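Local coordinates for DUF3244 domain-containing protein (Bacteroides vulgatus ATCC 8482, PDB 3D33) that is of unknown function but folds as a small immunoglobulin-like beta-sandwich of the DUF3244 family, at residues K90-G95 and H100-F105; L40-A45 and M51-T56. All coordinates share one frame; numbering follows the deposited sequence.

Overall arrangement
Contact 2 comes first along the chain and closes before contact 1 opens; their centres lie about 7 Å apart. Strand 50-57 of contact 2 and strand 87-96 of contact 1 are neighbours in one antiparallel sheet, which strand 100-107 borders as an outermost strand. Strand 39-44 belongs to the other sheet of the sandwich. Contact 1 is therefore pairing within a sheet, and contact 2 is packing between sheets. They meet directly: Lys90 N lies 2.8 Å from Thr56 O, a probable hydrogen bond, and Phe105 packs on Leu40. Together they show both kinds of contact that build this immunoglobulin-like fold, strand pairing and a shared apolar core.

Contact 1: residues K90-G95 and H100-F105; sequences KLEITG and HLTGYF
Lys90 lies alongside the Tyr104 ring, the two side chains running the same way from adjacent strands. With CG anti to the backbone N (chi1 179°), the lysine chain passes along one flank of the tyrosine: CB sits 3.6 Å from Tyr104 CE2, and CD comes 3.7 Å from Tyr104 OH. Lys90 CG also touches the methyl CG2 of Thr102 at 3.8 Å, and a bend at chi3 carries NZ away from the opposite strand. A serine here would end at the hydroxyl beyond CB, and the Thr102 methyl and the outer part of the Tyr104 ring would probably lose the CG and CD methylenes that lie against them.

Further along the face of Lys90 and Tyr104, Thr94 turns CG2 over one face of the His100 imidazole, a CH-pi contact 4.0 Å from the ring centroid and 26° off its normal. Glu92 OE1 approaches the same ring obliquely, 3.4 Å from His100 CE1, with the carboxylate and ring planes 43° apart. Thr102 OG1 lies at the edge of that imidazole, in its plane.

The backbones form the antiparallel hairpin of strands 87-96 and 100-107 in the immunoglobulin-like sandwich. Leu91 and Gly103 are a hydrogen-bonded pair, joined in both directions, as are Ile93 and Leu101; all four bonds are short and nearly straight. The carbonyls of Leu91, Gly103, Ile93 and Leu101 also receive CA-H contacts, that from Thr102 CA to Leu91 O being 3.2 Å.

On the reverse face Leu91, Ile93 and Leu101 point into the core. Leu91 CB meets the edge of the Phe105 ring at CE2, 4.3 Å away, and Ile93 CD1 lies 4.4 Å from Leu101 CB. Strands 31-36 and 39-44 pack against this face, Val33 against Leu91 and Leu42 against Ile93.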
loop_
_atom_site.group_PDB
_atom_site.type_symbol
_atom_site.label_atom_id
_atom_site.label_comp_id
_atom_site.label_asym_id
_atom_site.label_seq_id
_atom_site.Cartn_x
_atom_site.Cartn_y
_atom_site.Cartn_z
ATOM N N LYS A 90 -8.320 -2.678 -3.356
ATOM C CA LYS A 90 -8.000 -2.556 -1.911
ATOM C C LYS A 90 -6.503 -2.710 -1.728
ATOM O O LYS A 90 -5.900 -3.654 -2.246
ATOM C CB LYS A 90 -8.709 -3.652 -1.108
ATOM C CG LYS A 90 -8.428 -3.617 0.368
ATOM C CD LYS A 90 -9.217 -4.631 1.178
ATOM C CE LYS A 90 -8.851 -6.069 0.805
ATOM N NZ LYS A 90 -9.556 -7.114 1.641
ATOM N N LEU A 91 -5.932 -1.762 -0.997
ATOM C CA LEU A 91 -4.538 -1.755 -0.630
ATOM C C LEU A 91 -4.380 -2.030 0.859
ATOM O O LEU A 91 -4.995 -1.362 1.691
ATOM C CB LEU A 91 -3.934 -0.397 -0.954
ATOM C CG LEU A 91 -2.523 -0.123 -0.498
ATOM C CD1 LEU A 91 -1.548 -1.022 -1.204
ATOM C CD2 LEU A 91 -2.123 1.372 -0.698
ATOM N N GLU A 92 -3.616 -3.054 1.188
ATOM C CA GLU A 92 -3.363 -3.383 2.595
ATOM C C GLU A 92 -1.890 -3.402 2.843
ATOM O O GLU A 92 -1.129 -3.991 2.058
ATOM C CB GLU A 92 -3.881 -4.768 2.931
ATOM C CG GLU A 92 -5.315 -4.997 2.774
ATOM C CD GLU A 92 -5.593 -6.478 3.040
ATOM O OE1 GLU A 92 -5.690 -6.852 4.232
ATOM O OE2 GLU A 92 -5.582 -7.273 2.075
ATOM N N ILE A 93 -1.494 -2.781 3.947
ATOM C CA ILE A 93 -0.117 -2.794 4.409
ATOM C C ILE A 93 -0.163 -3.395 5.794
ATOM O O ILE A 93 -0.870 -2.872 6.672
ATOM C CB ILE A 93 0.430 -1.364 4.471
ATOM C CG1 ILE A 93 0.280 -0.706 3.075
ATOM C CG2 ILE A 93 1.866 -1.351 4.856
ATOM C CD1 ILE A 93 -0.531 0.496 3.136
ATOM N N THR A 94 0.542 -4.496 5.982
ATOM C CA THR A 94 0.543 -5.163 7.273
ATOM C C THR A 94 1.964 -5.276 7.807
ATOM O O THR A 94 2.933 -5.379 7.039
ATOM C CB THR A 94 -0.128 -6.552 7.178
ATOM O OG1 THR A 94 0.614 -7.368 6.280
ATOM C CG2 THR A 94 -1.541 -6.447 6.714
ATOM N N GLY A 95 2.095 -5.174 9.122
ATOM C CA GLY A 95 3.386 -5.295 9.768
ATOM C C GLY A 95 3.493 -6.600 10.515
ATOM O O GLY A 95 2.483 -7.162 10.938
ATOM N N HIS A 100 -1.710 -2.869 10.662
ATOM C CA HIS A 100 -2.605 -3.189 9.563
ATOM C C HIS A 100 -3.321 -1.939 9.120
ATOM O O HIS A 100 -4.121 -1.389 9.868
ATOM C CB HIS A 100 -3.632 -4.234 9.980
ATOM C CG HIS A 100 -4.477 -4.755 8.858
ATOM N ND1 HIS A 100 -4.628 -6.105 8.607
ATOM C CD2 HIS A 100 -5.225 -4.116 7.924
ATOM C CE1 HIS A 100 -5.403 -6.270 7.550
ATOM N NE2 HIS A 100 -5.783 -5.078 7.119
ATOM N N LEU A 101 -3.003 -1.504 7.910
ATOM C CA LEU A 101 -3.570 -0.309 7.323
ATOM C C LEU A 101 -4.205 -0.681 6.001
ATOM O O LEU A 101 -3.672 -1.513 5.257
ATOM C CB LEU A 101 -2.471 0.744 7.067
ATOM C CG LEU A 101 -1.737 1.291 8.270
ATOM C CD1 LEU A 101 -0.476 2.066 7.838
ATOM C CD2 LEU A 101 -2.705 2.166 9.065
ATOM N N THR A 102 -5.343 -0.060 5.725
ATOM C CA THR A 102 -6.088 -0.338 4.498
ATOM C C THR A 102 -6.507 0.954 3.821
ATOM O O THR A 102 -6.960 1.904 4.484
ATOM C CB THR A 102 -7.374 -1.138 4.808
ATOM O OG1 THR A 102 -7.056 -2.272 5.645
ATOM C CG2 THR A 102 -8.075 -1.569 3.523
ATOM N N GLY A 103 -6.392 0.958 2.495
ATOM C CA GLY A 103 -6.903 2.032 1.659
ATOM C C GLY A 103 -7.443 1.473 0.360
ATOM O O GLY A 103 -7.353 0.245 0.069
ATOM N N TYR A 104 -8.028 2.364 -0.419
ATOM C CA TYR A 104 -8.655 1.986 -1.668
ATOM C C TYR A 104 -8.282 2.986 -2.729
ATOM O O TYR A 104 -8.134 4.189 -2.465
ATOM C CB TYR A 104 -10.185 1.925 -1.518
ATOM C CG TYR A 104 -10.633 0.872 -0.559
ATOM C CD1 TYR A 104 -10.717 1.127 0.800
ATOM C CD2 TYR A 104 -10.951 -0.406 -1.000
ATOM C CE1 TYR A 104 -11.083 0.142 1.690
ATOM C CE2 TYR A 104 -11.345 -1.388 -0.114
ATOM C CZ TYR A 104 -11.414 -1.114 1.218
ATOM O OH TYR A 104 -11.791 -2.105 2.116
ATOM N N PHE A 105 -8.110 2.490 -3.941
ATOM C CA PHE A 105 -7.849 3.376 -5.061
ATOM C C PHE A 105 -8.444 2.783 -6.327
ATOM O O PHE A 105 -8.675 1.579 -6.404
ATOM C CB PHE A 105 -6.349 3.653 -5.216
ATOM C CG PHE A 105 -5.552 2.462 -5.669
ATOM C CD1 PHE A 105 -5.387 2.208 -7.024
ATOM C CD2 PHE A 105 -5.007 1.558 -4.743
ATOM C CE1 PHE A 105 -4.673 1.098 -7.457
ATOM C CE2 PHE A 105 -4.283 0.468 -5.162
ATOM C CZ PHE A 105 -4.134 0.229 -6.541
#

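Contact 2: residues L40-A45 and M51-T56; sequences LTLKNA and MTIRIT
The carboxamide of Asn44 presents its nitrogen end to the side chain of Met51, a selenomethionine, and the two side chains pass side by side, heading opposite ways. The selenium lies tilted out of the amide plane, with SE 3.8 Å from Asn44 ND2. At the other end of the amide, OD1 accepts a hydrogen bond from the backbone N of Ser46, which helps fix the group's rotation. Met51 is modelled in two conformers, so its approach to Asn44 and the 4.3 Å contact of its CE with Leu42 CD2 are less certain than the rest.

Between the sheets, Leu42 and Ile53 meet tip to tip, CD1 of Leu42 standing 3.9 Å from CD1 of Ile53. Ile53 puts CG1 anti to its own carbonyl carbon (chi1 -61°), and its extended chi2 points CD1 at the opposite sheet. Leu40 and Ile55 meet more loosely, CD1 to CD1 at 4.4 Å.

The axes of segments 40-44 and 51-56 approach to 11.5 Å with their directions 155° apart, the separation expected of two sheets packed face to face in a beta-sandwich. Ile31 and Ile93 pack beside Leu42, while Ile77 and Ile79 touch Ile53.

The chemistry is almost wholly that of methyl groups in a buried core: dispersion and exclusion of water hold the sheets together, while the one amide oxygen is paired with Ser46, just past the strand end.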
loop_
_atom_site.group_PDB
_atom_site.type_symbol
_atom_site.label_atom_id
_atom_site.label_comp_id
_atom_site.label_asym_id
_atom_site.label_seq_id
_atom_site.Cartn_x
_atom_site.Cartn_y
_atom_site.Cartn_z
ATOM N N LEU A 40 2.163 4.078 -7.910
ATOM C CA LEU A 40 1.797 4.195 -6.513
ATOM C C LEU A 40 3.087 4.259 -5.688
ATOM O O LEU A 40 3.983 3.476 -5.926
ATOM C CB LEU A 40 0.974 2.982 -6.152
ATOM C CG LEU A 40 0.342 2.777 -4.795
ATOM C CD1 LEU A 40 -0.762 1.704 -4.974
ATOM C CD2 LEU A 40 1.379 2.321 -3.778
ATOM N N THR A 41 3.176 5.211 -4.759
ATOM C CA THR A 41 4.357 5.349 -3.912
ATOM C C THR A 41 3.955 5.234 -2.460
ATOM O O THR A 41 3.053 5.948 -2.000
ATOM C CB THR A 41 5.099 6.704 -4.134
ATOM O OG1 THR A 41 5.553 6.800 -5.491
ATOM C CG2 THR A 41 6.311 6.861 -3.166
ATOM N N LEU A 42 4.650 4.365 -1.740
ATOM C CA LEU A 42 4.506 4.243 -0.303
ATOM C C LEU A 42 5.756 4.763 0.383
ATOM O O LEU A 42 6.864 4.430 0.004
ATOM C CB LEU A 42 4.265 2.793 0.118
ATOM C CG LEU A 42 4.192 2.509 1.612
ATOM C CD1 LEU A 42 3.278 1.298 1.898
ATOM C CD2 LEU A 42 5.585 2.293 2.252
ATOM N N LYS A 43 5.545 5.589 1.394
ATOM C CA LYS A 43 6.643 6.042 2.249
ATOM C C LYS A 43 6.368 5.684 3.683
ATOM O O LYS A 43 5.227 5.713 4.122
ATOM C CB LYS A 43 6.807 7.528 2.092
ATOM C CG LYS A 43 7.304 7.877 0.705
ATOM C CD LYS A 43 7.878 9.254 0.649
ATOM C CE LYS A 43 8.418 9.545 -0.728
ATOM N NZ LYS A 43 9.406 10.652 -0.653
ATOM N N ASN A 44 7.439 5.377 4.409
ATOM C CA ASN A 44 7.354 4.978 5.800
ATOM C C ASN A 44 8.408 5.814 6.529
ATOM O O ASN A 44 9.606 5.606 6.332
ATOM C CB ASN A 44 7.640 3.481 5.950
ATOM C CG ASN A 44 7.602 3.010 7.401
ATOM O OD1 ASN A 44 7.510 3.816 8.322
ATOM N ND2 ASN A 44 7.715 1.692 7.602
ATOM N N ALA A 45 7.952 6.745 7.354
ATOM C CA ALA A 45 8.837 7.703 8.025
ATOM C C ALA A 45 9.581 7.101 9.218
ATOM O O ALA A 45 10.503 7.744 9.772
ATOM C CB ALA A 45 8.076 8.944 8.466
HETATM N N MSE A 51 7.253 -5.770 6.570
HETATM C CA MSE A 51 5.945 -5.383 6.054
HETATM C C MSE A 51 5.508 -6.266 4.896
HETATM O O MSE A 51 6.325 -6.918 4.223
HETATM C CB MSE A 51 5.963 -3.949 5.544
HETATM C CG MSE A 51 6.286 -2.889 6.548
HETATM SE SE MSE A 51 5.959 -1.145 5.688
HETATM C CE MSE A 51 6.517 -1.583 3.739
ATOM N N THR A 52 4.200 -6.335 4.701
ATOM C CA THR A 52 3.622 -6.978 3.533
ATOM C C THR A 52 2.663 -5.999 2.898
ATOM O O THR A 52 1.879 -5.350 3.600
ATOM C CB THR A 52 2.845 -8.253 3.879
ATOM O OG1 THR A 52 3.733 -9.223 4.459
ATOM C CG2 THR A 52 2.208 -8.818 2.600
ATOM N N ILE A 53 2.728 -5.862 1.572
ATOM C CA ILE A 53 1.794 -5.013 0.823
ATOM C C ILE A 53 0.992 -5.975 -0.069
ATOM O O ILE A 53 1.564 -6.843 -0.711
ATOM C CB ILE A 53 2.506 -3.974 -0.063
ATOM C CG1 ILE A 53 3.345 -3.042 0.808
ATOM C CG2 ILE A 53 1.497 -3.206 -0.947
ATOM C CD1 ILE A 53 4.162 -2.017 0.036
ATOM N N ARG A 54 -0.326 -5.849 -0.031
ATOM C CA ARG A 54 -1.207 -6.678 -0.845
ATOM C C ARG A 54 -2.244 -5.779 -1.531
ATOM O O ARG A 54 -2.808 -4.869 -0.917
ATOM C CB ARG A 54 -1.864 -7.742 0.025
ATOM C CG ARG A 54 -2.653 -8.789 -0.673
ATOM C CD ARG A 54 -2.916 -9.972 0.311
ATOM N NE ARG A 54 -1.726 -10.802 0.569
ATOM C CZ ARG A 54 -1.129 -11.006 1.761
ATOM N NH1 ARG A 54 -1.547 -10.428 2.886
ATOM N NH2 ARG A 54 -0.064 -11.794 1.837
ATOM N N ILE A 55 -2.437 -5.987 -2.828
ATOM C CA ILE A 55 -3.421 -5.246 -3.566
ATOM C C ILE A 55 -4.399 -6.273 -4.139
ATOM O O ILE A 55 -3.963 -7.274 -4.748
ATOM C CB ILE A 55 -2.796 -4.410 -4.689
ATOM C CG1 ILE A 55 -1.779 -3.415 -4.126
ATOM C CG2 ILE A 55 -3.879 -3.681 -5.521
ATOM C CD1 ILE A 55 -1.062 -2.659 -5.157
ATOM N N THR A 56 -5.688 -6.041 -3.912
ATOM C CA THR A 56 -6.782 -6.955 -4.256
ATOM C C THR A 56 -7.874 -6.249 -5.089
ATOM O O THR A 56 -8.333 -5.154 -4.712
ATOM C CB THR A 56 -7.416 -7.528 -2.933
ATOM O OG1 THR A 56 -6.404 -8.153 -2.132
ATOM C CG2 THR A 56 -8.501 -8.548 -3.260
#